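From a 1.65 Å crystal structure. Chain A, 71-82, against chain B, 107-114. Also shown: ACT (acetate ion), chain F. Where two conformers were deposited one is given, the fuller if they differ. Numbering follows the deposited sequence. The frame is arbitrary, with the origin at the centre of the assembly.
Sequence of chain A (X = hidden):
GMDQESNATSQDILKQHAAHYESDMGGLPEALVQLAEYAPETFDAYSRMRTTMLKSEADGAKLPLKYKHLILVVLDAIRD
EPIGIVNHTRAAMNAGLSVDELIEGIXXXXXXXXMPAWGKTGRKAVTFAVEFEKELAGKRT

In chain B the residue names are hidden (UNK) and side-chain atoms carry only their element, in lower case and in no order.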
# COMPACT_ATOMS: atom_id res chain seq x y z
N ILE A 71 -8.08 -2.96 -17.32
CA ILE A 71 -7.36 -3.49 -16.14
C ILE A 71 -6.30 -2.44 -15.67
O ILE A 71 -6.21 -2.15 -14.47
CB ILE A 71 -6.71 -4.88 -16.38
CG1 ILE A 71 -7.83 -5.92 -16.54
CG2 ILE A 71 -5.70 -5.25 -15.25
CD1 ILE A 71 -7.38 -7.24 -17.19
N LEU A 72 -5.56 -1.85 -16.61
CA LEU A 72 -4.59 -0.80 -16.27
C LEU A 72 -5.22 0.46 -15.70
O LEU A 72 -4.65 1.08 -14.79
CB LEU A 72 -3.68 -0.52 -17.47
CG LEU A 72 -2.71 -1.70 -17.76
CD1 LEU A 72 -2.08 -1.67 -19.19
CD2 LEU A 72 -1.62 -1.87 -16.64
N VAL A 73 -6.38 0.81 -16.21
CA VAL A 73 -7.17 1.91 -15.65
C VAL A 73 -7.41 1.67 -14.14
O VAL A 73 -7.19 2.52 -13.29
CB VAL A 73 -8.49 2.15 -16.41
CG1 VAL A 73 -9.45 3.03 -15.58
CG2 VAL A 73 -8.23 2.78 -17.85
N VAL A 74 -7.97 0.51 -13.86
CA VAL A 74 -8.31 0.16 -12.48
C VAL A 74 -7.07 0.14 -11.60
O VAL A 74 -7.05 0.68 -10.47
CB VAL A 74 -9.15 -1.14 -12.38
CG1 VAL A 74 -9.49 -1.40 -10.90
CG2 VAL A 74 -10.45 -1.05 -13.23
N LEU A 75 -6.00 -0.49 -12.08
CA LEU A 75 -4.72 -0.48 -11.36
C LEU A 75 -4.21 0.95 -11.11
O LEU A 75 -3.77 1.26 -10.04
CB LEU A 75 -3.68 -1.28 -12.14
CG LEU A 75 -3.88 -2.81 -12.18
CD1 LEU A 75 -2.95 -3.43 -13.21
CD2 LEU A 75 -3.72 -3.42 -10.77
N ASP A 76 -4.28 1.81 -12.14
CA ASP A 76 -3.87 3.23 -11.95
C ASP A 76 -4.82 3.96 -10.99
O ASP A 76 -4.37 4.87 -10.28
CB ASP A 76 -3.75 3.95 -13.27
CG ASP A 76 -2.48 3.61 -14.02
OD1 ASP A 76 -1.63 2.88 -13.49
OD2 ASP A 76 -2.35 4.16 -15.13
N ALA A 77 -6.09 3.57 -10.90
CA ALA A 77 -6.96 4.12 -9.87
C ALA A 77 -6.46 3.80 -8.46
O ALA A 77 -6.38 4.67 -7.55
CB ALA A 77 -8.44 3.63 -10.04
N ILE A 78 -6.13 2.53 -8.27
CA ILE A 78 -5.67 2.04 -7.01
C ILE A 78 -4.36 2.76 -6.65
O ILE A 78 -4.25 3.29 -5.53
CB ILE A 78 -5.52 0.48 -6.99
CG1 ILE A 78 -6.85 -0.24 -7.41
CG2 ILE A 78 -5.00 0.03 -5.61
CD1 ILE A 78 -8.12 0.39 -6.90
N ARG A 79 -3.43 2.81 -7.59
CA ARG A 79 -2.09 3.38 -7.33
C ARG A 79 -2.08 4.91 -7.26
O ARG A 79 -1.06 5.51 -6.85
CB ARG A 79 -1.09 2.85 -8.38
CG ARG A 79 0.39 3.19 -8.15
CD ARG A 79 0.93 2.81 -6.76
NE ARG A 79 2.35 3.19 -6.57
CZ ARG A 79 2.78 4.45 -6.39
NH1 ARG A 79 1.89 5.45 -6.37
NH2 ARG A 79 4.10 4.72 -6.19
N ASP A 80 -3.21 5.55 -7.60
CA ASP A 80 -3.30 7.01 -7.70
C ASP A 80 -2.33 7.59 -8.73
O ASP A 80 -1.48 8.41 -8.39
CB ASP A 80 -3.14 7.66 -6.37
CG ASP A 80 -4.24 7.26 -5.40
OD1 ASP A 80 -5.43 7.20 -5.79
OD2 ASP A 80 -3.84 6.98 -4.26
N GLU A 81 -2.50 7.12 -9.96
CA GLU A 81 -1.75 7.61 -11.11
C GLU A 81 -2.69 8.31 -12.07
O GLU A 81 -3.20 7.66 -12.99
CB GLU A 81 -1.05 6.48 -11.78
CG GLU A 81 0.08 6.00 -11.03
CD GLU A 81 1.01 5.26 -11.90
OE1 GLU A 81 0.55 4.24 -12.49
OE2 GLU A 81 2.19 5.70 -11.98
N PRO A 82 -2.96 9.61 -11.83
CA PRO A 82 -3.97 10.35 -12.60
C PRO A 82 -3.58 10.56 -14.08
O PRO A 82 -4.45 10.67 -14.93
CB PRO A 82 -4.15 11.66 -11.81
CG PRO A 82 -2.84 11.85 -11.16
CD PRO A 82 -2.37 10.47 -10.77
N UNK B 107 -0.69 -10.64 -15.70
CA UNK B 107 0.61 -10.05 -16.05
C UNK B 107 0.62 -8.55 -16.00
O UNK B 107 1.63 -7.92 -15.70
c UNK B 107 1.08 -10.58 -17.41
c UNK B 107 1.39 -12.08 -17.52
c UNK B 107 2.65 -12.36 -16.65
c UNK B 107 1.64 -12.46 -19.00
N UNK B 108 -0.51 -7.93 -16.36
CA UNK B 108 -0.58 -6.45 -16.42
C UNK B 108 -0.34 -5.83 -15.05
O UNK B 108 0.17 -4.71 -14.93
c UNK B 108 -1.95 -6.01 -16.99
c UNK B 108 -2.21 -6.42 -18.44
c UNK B 108 -3.70 -6.19 -18.85
c UNK B 108 -1.26 -5.83 -19.48
N UNK B 109 -0.64 -6.58 -13.98
CA UNK B 109 -0.28 -6.12 -12.63
C UNK B 109 1.18 -5.82 -12.42
O UNK B 109 1.50 -4.96 -11.59
N UNK B 110 2.09 -6.48 -13.15
CA UNK B 110 3.51 -6.25 -13.05
C UNK B 110 3.88 -4.79 -13.46
O UNK B 110 4.73 -4.13 -12.88
c UNK B 110 5.83 -6.92 -13.87
c UNK B 110 4.06 -8.68 -13.36
c UNK B 110 4.32 -7.27 -13.89
c UNK B 110 4.55 -9.79 -14.25
N UNK B 111 3.16 -4.27 -14.48
CA UNK B 111 3.41 -2.89 -14.91
C UNK B 111 3.27 -1.89 -13.75
O UNK B 111 4.12 -1.03 -13.56
c UNK B 111 1.90 -3.16 -18.49
c UNK B 111 2.51 -0.98 -16.30
c UNK B 111 2.48 -2.51 -16.07
c UNK B 111 2.88 -3.29 -17.34
N UNK B 112 2.15 -1.98 -13.01
CA UNK B 112 1.78 -1.00 -12.03
C UNK B 112 2.30 -1.33 -10.62
O UNK B 112 2.54 -0.44 -9.84
c UNK B 112 -0.14 0.40 -11.09
c UNK B 112 -0.24 -0.41 -13.53
c UNK B 112 0.25 -0.73 -12.04
N UNK B 113 2.46 -2.62 -10.36
CA UNK B 113 2.77 -3.15 -9.03
C UNK B 113 4.02 -4.07 -8.94
O UNK B 113 4.34 -4.57 -7.84
c UNK B 113 0.62 -2.64 -7.79
c UNK B 113 -1.33 -1.20 -8.04
c UNK B 113 -0.48 -2.17 -8.53
c UNK B 113 -0.03 -1.12 -6.03
c UNK B 113 1.52 -3.71 -8.36
c UNK B 113 0.86 -2.10 -6.55
c UNK B 113 -1.10 -0.69 -6.79
o UNK B 113 -1.95 0.27 -6.30
N UNK B 114 4.79 -4.19 -10.00
CA UNK B 114 6.03 -4.93 -9.97
C UNK B 114 5.85 -6.43 -9.97
O UNK B 114 4.74 -6.97 -10.01
C ACT F . -1.76 1.11 -3.30
O ACT F . -2.45 1.69 -2.41
OXT ACT F . -1.98 -0.07 -3.44
CH3 ACT F . -0.77 1.78 -4.18

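Position 107 of chain B carries four side-chain carbons, forked at the second, and none of them comes near chain A. That branching identifies Leu B107.

At position 108 the pattern recurs: four carbons, forked at the second, but here the CA-to-CB bond points toward chain A. One terminal carbon lies 4.1 Å from CB of Ile A71, and CB packs 4.2 Å from CD2 of Leu A72. This is Leu B108.

Position 109 has no side-chain atoms and is therefore Gly B109. CD1 of Leu A75 lies 3.8 Å from CA of Gly B109, and a CB here would point sideways, still 4.7 Å from that CD1.

Position 110 bears four carbons forked at the first, one arm being two carbons long. The side chain points away from chain A and touches nothing there; the fork makes it Ile B110.

The same four-carbon shape appears at position 111, now directed toward chain A, where the end of its longer arm reaches Leu A72. The fork at the first carbon, with one arm two carbons long, makes this Ile B111; its CD1 lies 4.2 Å from CD2 of Leu A72.

At position 112 one carbon carries two others, three in all, and the group is enclosed by Leu A72, Leu A75, Asp A76 and Arg A79. A short, forked side chain of this kind is valine. CG2 of Val B112 lies 3.7 Å from CD2 of Leu A72 and 3.8 Å from CB of Leu A75, while its CG1 meets CB of Arg A79 at 3.8 Å.

Position 113 shows one carbon followed by a six-carbon ring bearing an oxygen, which reaches Leu A75, Ile A78 and Arg A79: Tyr B113. Its OH lies 3.2 Å from N of Arg A79, but the angle is too poor for a hydrogen bond, and that amide already donates to O of Leu A75 at 2.9 Å. A weak hydrogen bond runs instead from OH of Tyr B113 to OXT of the acetate, 2.9 Å away, although crowding around the hydroxyl makes its position less certain.

Position 114 lacks a side chain and is Gly B114, the first residue to leave the helix; its positive phi favours glycine.

The two helices run in broadly the same direction, 33° apart, and interlock through reciprocal knobs. Leu A75 sits among Leu B108, Gly B109, Val B112 and Tyr B113, while Val B112 fills the complementary hole on chain A. No hydrogen bond crosses between the stretches; apolar packing dominates their contact, which buries 502 Å².

Chain B (107-114) LLGIIVYG
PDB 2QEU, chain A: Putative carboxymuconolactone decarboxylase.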